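6-phosphogluconate dehydratase (Shewanella oneidensis, PDB 2GP4) catalyses the dehydration of 6-phosphogluconate to 2-keto-3-deoxy-6-phosphogluconate, a step of the Entner-Doudoroff pathway, and is seen here without its iron-sulfur cluster. Local coordinates at residues A[338-343]-A[544-549]; A[497-502]-A[612-617]. All coordinates share one frame; numbering follows the deposited sequence.

Contact 1. Residues A[338-343]-A[544-549]; sequences VNWDDF and HLTPEA
At the seam between the helical N-terminal domain and the mixed beta-sheet of the C-terminal domain, W340 in the first turn of helix 340-347 reaches across to H544 and T546 at the end of strand 541-546. The backbones stay well apart, and the indole spans the gap. Its first torsion sets CG opposite the carbonyl carbon (chi1 -71°), and the six-membered ring leads toward the strand. CH2 at the far edge lies 3.4 Å from H544 O, close to the ring plane, while CZ2 and CH2 both rest 3.8 Å from H544 CB. CH2 also lies 4.2 Å from T546 OG1, approached obliquely. The imidazole presents its edge to CZ2. One water joins the two rings at their edges: it accepts from W340 NE1 at 2.9 Å and lies 3.2 Å from H544 ND1. T546 OG1 donates to H544 O over 2.7 Å, tilted 29° from the carbonyl plane. Strand 448-453 adds R449 and V451 against the indole. The H544 carbonyl thus accepts from T546 OG1 and lies beside the CH2 edge of W340, where a weak CH...O attraction is possible, and the indole N-H, buried at this seam, is satisfied by water.

Contact 2. Residues A[497-502]-A[612-617]; sequences QGPKAN and SSPETG
S612, the first residue of 612-617, meets the short helix 499-502 through its backbone: its O lies 4.1 Å from P499 CG, and its CA is 4.5 Å from K500 NZ. The lysine chain runs extended through CE, with chi2 -167° and chi3 -174°, and the last torsion bends NZ; this carries the ammonium to the loop, where it bonds to L611 O and forms a salt bridge with D551. The S612 side chain starts away from 497-502, and its OG accepts from R619 N. The S613 side chain also starts away from 497-502 and touches T546, and S613 O accepts from T616 N at 2.8 Å. P614 makes the apolar contact, its CD 4.2 Å from P499 CG, the two pyrrolidine rings crossing at a slant. E615 leaves this interface for a salt bridge with R449. T616 OG1 lies 2.6 Å from S613 OG and 2.9 Å from S612 OG, so both serine hydroxyls gather round it. G617 N donates to P614 O at 3.0 Å, and G617 sits at a positive phi of 97°, which glycine adopts readily. The two backbone bonds form a short 3-10 turn, laid proline to proline against the start of a helix.

Overall arrangement
The centres of the two contacts are about 10 Å apart, on the same side of the chain's centre. Along the chain their segments alternate: 338-343, 497-502, 544-549, 612-617. Direct bonds join the pairs. E615 OE2 of 612-617 probably accepts from W340 N, at the start of helix 340-347, at 2.8 Å, and E548 OE1 of 544-549 probably accepts from K500 N, in helix 499-502, at 2.9 Å. P614 also packs on H544 and T546 of strand 541-546. The late 612-617 loop therefore lies between helix 340-347 and the C-terminal sheet region, touching both. Contact 1 spans the N- and C-terminal regions, contact 2 lies within the C-terminal one, and E615 links the loop to helix 340-347.

Contact 1. Residues A[338-343]-A[544-549]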
ATOM      1  N   VAL A 338      -9.628  -8.219   5.841  1.00 17.55           N
ATOM      2  CA  VAL A 338     -10.053  -7.364   4.726  1.00 17.46           C
ATOM      3  C   VAL A 338      -9.793  -8.076   3.391  1.00 17.50           C
ATOM      4  O   VAL A 338      -8.728  -8.665   3.194  1.00 17.41           O
ATOM      5  CB  VAL A 338      -9.289  -6.002   4.738  1.00 17.68           C
ATOM      6  CG1 VAL A 338      -9.608  -5.169   3.497  1.00 18.00           C
ATOM      7  CG2 VAL A 338      -9.594  -5.202   6.001  1.00 17.53           C
ATOM      8  N   ASN A 339     -10.761  -8.030   2.475  1.00 17.52           N
ATOM      9  CA  ASN A 339     -10.578  -8.643   1.153  1.00 17.53           C
ATOM     10  C   ASN A 339     -10.756  -7.658  -0.018  1.00 17.46           C
ATOM     11  O   ASN A 339     -10.985  -6.471   0.197  1.00 17.52           O
ATOM     12  CB  ASN A 339     -11.447  -9.911   0.997  1.00 17.39           C
ATOM     13  CG  ASN A 339     -12.951  -9.640   1.129  1.00 18.60           C
ATOM     14  OD1 ASN A 339     -13.716 -10.536   1.508  1.00 19.80           O
ATOM     15  ND2 ASN A 339     -13.381  -8.422   0.811  1.00 19.04           N
ATOM     16  N   TRP A 340     -10.653  -8.158  -1.248  1.00 17.56           N
ATOM     17  CA  TRP A 340     -10.795  -7.318  -2.441  1.00 17.78           C
ATOM     18  C   TRP A 340     -12.189  -6.739  -2.646  1.00 17.94           C
ATOM     19  O   TRP A 340     -12.335  -5.707  -3.287  1.00 18.08           O
ATOM     20  CB  TRP A 340     -10.322  -8.045  -3.709  1.00 17.41           C
ATOM     21  CG  TRP A 340      -8.835  -8.216  -3.776  1.00 16.80           C
ATOM     22  CD1 TRP A 340      -7.890  -7.507  -3.078  1.00 16.44           C
ATOM     23  CD2 TRP A 340      -8.114  -9.133  -4.604  1.00 16.83           C
ATOM     24  NE1 TRP A 340      -6.631  -7.936  -3.412  1.00 15.98           N
ATOM     25  CE2 TRP A 340      -6.733  -8.929  -4.349  1.00 16.67           C
ATOM     26  CE3 TRP A 340      -8.494 -10.114  -5.531  1.00 16.01           C
ATOM     27  CZ2 TRP A 340      -5.738  -9.672  -4.983  1.00 16.68           C
ATOM     28  CZ3 TRP A 340      -7.504 -10.850  -6.163  1.00 16.50           C
ATOM     29  CH2 TRP A 340      -6.139 -10.624  -5.886  1.00 16.78           C
ATOM     30  N   ASP A 341     -13.208  -7.395  -2.102  1.00 18.37           N
ATOM     31  CA  ASP A 341     -14.565  -6.841  -2.131  1.00 18.80           C
ATOM     32  C   ASP A 341     -14.620  -5.532  -1.343  1.00 18.89           C
ATOM     33  O   ASP A 341     -15.346  -4.610  -1.717  1.00 18.79           O
ATOM     34  CB  ASP A 341     -15.579  -7.824  -1.559  1.00 19.04           C
ATOM     35  CG  ASP A 341     -15.572  -9.159  -2.270  1.00 20.32           C
ATOM     36  OD1 ASP A 341     -14.962 -10.107  -1.739  1.00 22.46           O
ATOM     37  OD2 ASP A 341     -16.188  -9.270  -3.348  1.00 22.57           O
ATOM     38  N   ASP A 342     -13.857  -5.456  -0.249  1.00 18.85           N
ATOM     39  CA  ASP A 342     -13.755  -4.222   0.521  1.00 19.06           C
ATOM     40  C   ASP A 342     -13.141  -3.107  -0.318  1.00 18.99           C
ATOM     41  O   ASP A 342     -13.683  -2.014  -0.374  1.00 18.92           O
ATOM     42  CB  ASP A 342     -12.939  -4.421   1.801  1.00 19.09           C
ATOM     43  CG  ASP A 342     -13.466  -5.557   2.670  1.00 19.53           C
ATOM     44  OD1 ASP A 342     -14.696  -5.795   2.703  1.00 19.50           O
ATOM     45  OD2 ASP A 342     -12.632  -6.212   3.331  1.00 19.29           O
ATOM     46  N   PHE A 343     -12.021  -3.401  -0.981  1.00 19.01           N
ATOM     47  CA  PHE A 343     -11.291  -2.400  -1.765  1.00 18.75           C
ATOM     48  C   PHE A 343     -12.126  -1.873  -2.927  1.00 18.85           C
ATOM     49  O   PHE A 343     -12.227  -0.660  -3.130  1.00 18.81           O
ATOM     50  CB  PHE A 343      -9.967  -2.972  -2.287  1.00 18.37           C
ATOM     51  CG  PHE A 343      -8.864  -2.984  -1.266  1.00 17.90           C
ATOM     52  CD1 PHE A 343      -8.037  -1.876  -1.102  1.00 17.17           C
ATOM     53  CD2 PHE A 343      -8.645  -4.103  -0.476  1.00 17.63           C
ATOM     54  CE1 PHE A 343      -7.017  -1.882  -0.161  1.00 16.34           C
ATOM     55  CE2 PHE A 343      -7.621  -4.119   0.465  1.00 17.50           C
ATOM     56  CZ  PHE A 343      -6.808  -3.006   0.622  1.00 17.19           C
ATOM     57  N   HIS A 544      -2.269  -9.600  -9.987  1.00 16.84           N
ATOM     58  CA  HIS A 544      -2.425 -10.377  -8.744  1.00 17.03           C
ATOM     59  C   HIS A 544      -3.367 -11.581  -8.924  1.00 17.26           C
ATOM     60  O   HIS A 544      -3.907 -12.101  -7.943  1.00 17.03           O
ATOM     61  CB  HIS A 544      -2.917  -9.485  -7.580  1.00 16.85           C
ATOM     62  CG  HIS A 544      -2.064  -8.279  -7.331  1.00 16.36           C
ATOM     63  ND1 HIS A 544      -2.192  -7.501  -6.203  1.00 16.97           N
ATOM     64  CD2 HIS A 544      -1.072  -7.717  -8.063  1.00 16.07           C
ATOM     65  CE1 HIS A 544      -1.319  -6.510  -6.251  1.00 16.84           C
ATOM     66  NE2 HIS A 544      -0.626  -6.619  -7.370  1.00 16.10           N
ATOM     67  N   LEU A 545      -3.548 -12.020 -10.172  1.00 17.53           N
ATOM     68  CA  LEU A 545      -4.392 -13.180 -10.477  1.00 17.96           C
ATOM     69  C   LEU A 545      -4.098 -14.361  -9.553  1.00 18.24           C
ATOM     70  O   LEU A 545      -2.940 -14.730  -9.324  1.00 18.24           O
ATOM     71  CB  LEU A 545      -4.277 -13.609 -11.948  1.00 17.78           C
ATOM     72  CG  LEU A 545      -5.237 -14.726 -12.387  1.00 17.92           C
ATOM     73  CD1 LEU A 545      -6.702 -14.373 -12.109  1.00 17.54           C
ATOM     74  CD2 LEU A 545      -5.048 -15.086 -13.855  1.00 17.64           C
ATOM     75  N   THR A 546      -5.176 -14.935  -9.034  1.00 18.43           N
ATOM     76  CA  THR A 546      -5.119 -15.943  -8.001  1.00 18.63           C
ATOM     77  C   THR A 546      -6.249 -16.945  -8.246  1.00 18.99           C
ATOM     78  O   THR A 546      -7.381 -16.538  -8.558  1.00 18.69           O
ATOM     79  CB  THR A 546      -5.235 -15.287  -6.604  1.00 18.78           C
ATOM     80  OG1 THR A 546      -4.195 -14.307  -6.455  1.00 18.50           O
ATOM     81  CG2 THR A 546      -5.109 -16.320  -5.480  1.00 18.75           C
ATOM     82  N   PRO A 547      -5.947 -18.258  -8.125  1.00 19.46           N
ATOM     83  CA  PRO A 547      -4.633 -18.852  -7.803  1.00 19.69           C
ATOM     84  C   PRO A 547      -3.579 -18.606  -8.882  1.00 20.04           C
ATOM     85  O   PRO A 547      -3.906 -18.584 -10.071  1.00 20.36           O
ATOM     86  CB  PRO A 547      -4.941 -20.355  -7.697  1.00 19.53           C
ATOM     87  CG  PRO A 547      -6.409 -20.440  -7.473  1.00 19.17           C
ATOM     88  CD  PRO A 547      -6.977 -19.302  -8.278  1.00 19.56           C
ATOM     89  N   GLU A 548      -2.331 -18.404  -8.466  1.00 20.37           N
ATOM     90  CA  GLU A 548      -1.227 -18.223  -9.408  1.00 20.74           C
ATOM     91  C   GLU A 548      -0.965 -19.508 -10.197  1.00 21.02           C
ATOM     92  O   GLU A 548      -1.537 -20.560  -9.885  1.00 20.95           O
ATOM     93  CB  GLU A 548       0.044 -17.702  -8.712  1.00 20.68           C
ATOM     94  CG  GLU A 548       0.729 -18.638  -7.722  1.00 20.24           C
ATOM     95  CD  GLU A 548       2.057 -18.063  -7.221  1.00 21.08           C
ATOM     96  OE1 GLU A 548       2.098 -17.516  -6.095  1.00 21.20           O
ATOM     97  OE2 GLU A 548       3.066 -18.139  -7.961  1.00 21.28           O
ATOM     98  N   ALA A 549      -0.126 -19.412 -11.230  1.00 21.35           N
ATOM     99  CA  ALA A 549       0.123 -20.543 -12.130  1.00 21.65           C
ATOM    100  C   ALA A 549       0.577 -21.800 -11.383  1.00 21.85           C
ATOM    101  O   ALA A 549      -0.044 -22.856 -11.518  1.00 22.11           O
ATOM    102  CB  ALA A 549       1.116 -20.161 -13.228  1.00 21.53           C
TER
HETATM  103  O   HOH W   1      -3.773  -7.315  -3.477  1.00 16.96           O

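Contact 2. Residues A[497-502]-A[612-617]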
ATOM      1  N   GLN A 497       4.646 -15.518 -12.065  1.00 16.85           N
ATOM      2  CA  GLN A 497       5.102 -14.235 -11.541  1.00 16.91           C
ATOM      3  C   GLN A 497       4.509 -13.933 -10.165  1.00 16.84           C
ATOM      4  O   GLN A 497       4.681 -12.837  -9.636  1.00 16.68           O
ATOM      5  CB  GLN A 497       4.781 -13.094 -12.528  1.00 17.23           C
ATOM      6  CG  GLN A 497       5.343 -13.258 -13.947  1.00 17.24           C
ATOM      7  CD  GLN A 497       6.846 -13.515 -13.994  1.00 18.52           C
ATOM      8  OE1 GLN A 497       7.639 -12.821 -13.348  1.00 18.38           O
ATOM      9  NE2 GLN A 497       7.244 -14.519 -14.776  1.00 19.17           N
ATOM     10  N   GLY A 498       3.818 -14.912  -9.591  1.00 16.75           N
ATOM     11  CA  GLY A 498       3.209 -14.753  -8.280  1.00 16.88           C
ATOM     12  C   GLY A 498       4.212 -14.857  -7.144  1.00 17.31           C
ATOM     13  O   GLY A 498       5.393 -15.142  -7.376  1.00 17.32           O
ATOM     14  N   PRO A 499       3.749 -14.614  -5.901  1.00 17.54           N
ATOM     15  CA  PRO A 499       4.574 -14.748  -4.699  1.00 17.70           C
ATOM     16  C   PRO A 499       5.361 -16.061  -4.634  1.00 18.12           C
ATOM     17  O   PRO A 499       6.572 -16.038  -4.407  1.00 18.07           O
ATOM     18  CB  PRO A 499       3.546 -14.685  -3.569  1.00 17.54           C
ATOM     19  CG  PRO A 499       2.470 -13.824  -4.109  1.00 17.55           C
ATOM     20  CD  PRO A 499       2.384 -14.155  -5.577  1.00 17.35           C
ATOM     21  N   LYS A 500       4.687 -17.187  -4.859  1.00 18.63           N
ATOM     22  CA  LYS A 500       5.315 -18.507  -4.713  1.00 18.99           C
ATOM     23  C   LYS A 500       6.284 -18.838  -5.846  1.00 19.26           C
ATOM     24  O   LYS A 500       7.282 -19.524  -5.633  1.00 19.44           O
ATOM     25  CB  LYS A 500       4.260 -19.613  -4.582  1.00 18.95           C
ATOM     26  CG  LYS A 500       3.423 -19.568  -3.302  1.00 19.00           C
ATOM     27  CD  LYS A 500       2.649 -20.877  -3.123  1.00 19.54           C
ATOM     28  CE  LYS A 500       1.687 -20.834  -1.940  1.00 19.50           C
ATOM     29  NZ  LYS A 500       0.548 -19.891  -2.168  1.00 20.28           N
ATOM     30  N   ALA A 501       5.993 -18.349  -7.049  1.00 19.53           N
ATOM     31  CA  ALA A 501       6.806 -18.674  -8.215  1.00 19.51           C
ATOM     32  C   ALA A 501       8.201 -18.072  -8.142  1.00 19.77           C
ATOM     33  O   ALA A 501       9.192 -18.792  -8.218  1.00 19.83           O
ATOM     34  CB  ALA A 501       6.104 -18.242  -9.481  1.00 19.46           C
ATOM     35  N   ASN A 502       8.266 -16.752  -7.998  1.00 20.14           N
ATOM     36  CA  ASN A 502       9.530 -16.023  -7.995  1.00 20.54           C
ATOM     37  C   ASN A 502       9.561 -14.829  -7.017  1.00 21.10           C
ATOM     38  O   ASN A 502      10.315 -13.881  -7.211  1.00 21.34           O
ATOM     39  CB  ASN A 502       9.883 -15.572  -9.423  1.00 20.28           C
ATOM     40  CG  ASN A 502       8.804 -14.690 -10.056  1.00 20.17           C
ATOM     41  OD1 ASN A 502       7.764 -14.407  -9.448  1.00 19.45           O
ATOM     42  ND2 ASN A 502       9.060 -14.238 -11.283  1.00 18.95           N
ATOM     43  N   SER A 612       1.197 -16.536   1.141  1.00 19.79           N
ATOM     44  CA  SER A 612      -0.226 -16.659   0.860  1.00 19.76           C
ATOM     45  C   SER A 612      -0.598 -15.829  -0.365  1.00 19.73           C
ATOM     46  O   SER A 612       0.250 -15.181  -0.969  1.00 19.64           O
ATOM     47  CB  SER A 612      -1.062 -16.271   2.087  1.00 19.59           C
ATOM     48  OG  SER A 612      -1.007 -14.881   2.334  1.00 19.68           O
ATOM     49  N   SER A 613      -1.868 -15.880  -0.746  1.00 19.99           N
ATOM     50  CA  SER A 613      -2.367 -15.152  -1.901  1.00 19.93           C
ATOM     51  C   SER A 613      -2.270 -13.643  -1.667  1.00 19.89           C
ATOM     52  O   SER A 613      -2.398 -13.187  -0.525  1.00 20.09           O
ATOM     53  CB  SER A 613      -3.823 -15.526  -2.114  1.00 19.97           C
ATOM     54  OG  SER A 613      -4.587 -15.106  -0.996  1.00 20.62           O
ATOM     55  N   PRO A 614      -2.039 -12.862  -2.741  1.00 19.71           N
ATOM     56  CA  PRO A 614      -2.086 -11.398  -2.652  1.00 19.76           C
ATOM     57  C   PRO A 614      -3.290 -10.840  -1.874  1.00 19.80           C
ATOM     58  O   PRO A 614      -3.130  -9.905  -1.084  1.00 19.92           O
ATOM     59  CB  PRO A 614      -2.144 -10.970  -4.120  1.00 19.81           C
ATOM     60  CG  PRO A 614      -1.382 -12.045  -4.830  1.00 19.42           C
ATOM     61  CD  PRO A 614      -1.677 -13.318  -4.099  1.00 19.46           C
ATOM     62  N   GLU A 615      -4.472 -11.419  -2.079  1.00 19.92           N
ATOM     63  CA  GLU A 615      -5.694 -10.964  -1.403  1.00 19.98           C
ATOM     64  C   GLU A 615      -5.652 -11.210   0.113  1.00 20.19           C
ATOM     65  O   GLU A 615      -6.367 -10.547   0.872  1.00 20.10           O
ATOM     66  CB  GLU A 615      -6.933 -11.614  -2.037  1.00 19.96           C
ATOM     67  CG  GLU A 615      -8.260 -11.294  -1.353  1.00 19.99           C
ATOM     68  CD  GLU A 615      -9.476 -11.607  -2.210  1.00 20.02           C
ATOM     69  OE1 GLU A 615      -9.451 -12.604  -2.968  1.00 20.17           O
ATOM     70  OE2 GLU A 615     -10.469 -10.854  -2.113  1.00 19.17           O
ATOM     71  N   THR A 616      -4.825 -12.168   0.539  1.00 20.26           N
ATOM     72  CA  THR A 616      -4.636 -12.464   1.962  1.00 20.37           C
ATOM     73  C   THR A 616      -3.341 -11.841   2.473  1.00 20.69           C
ATOM     74  O   THR A 616      -2.904 -12.127   3.593  1.00 20.70           O
ATOM     75  CB  THR A 616      -4.660 -13.991   2.273  1.00 20.34           C
ATOM     76  OG1 THR A 616      -3.726 -14.678   1.433  1.00 20.25           O
ATOM     77  CG2 THR A 616      -6.067 -14.572   2.063  1.00 20.06           C
ATOM     78  N   GLY A 617      -2.737 -10.992   1.638  1.00 20.88           N
ATOM     79  CA  GLY A 617      -1.590 -10.180   2.030  1.00 21.19           C
ATOM     80  C   GLY A 617      -0.227 -10.723   1.649  1.00 21.60           C
ATOM     81  O   GLY A 617       0.793 -10.129   1.998  1.00 21.71           O
TER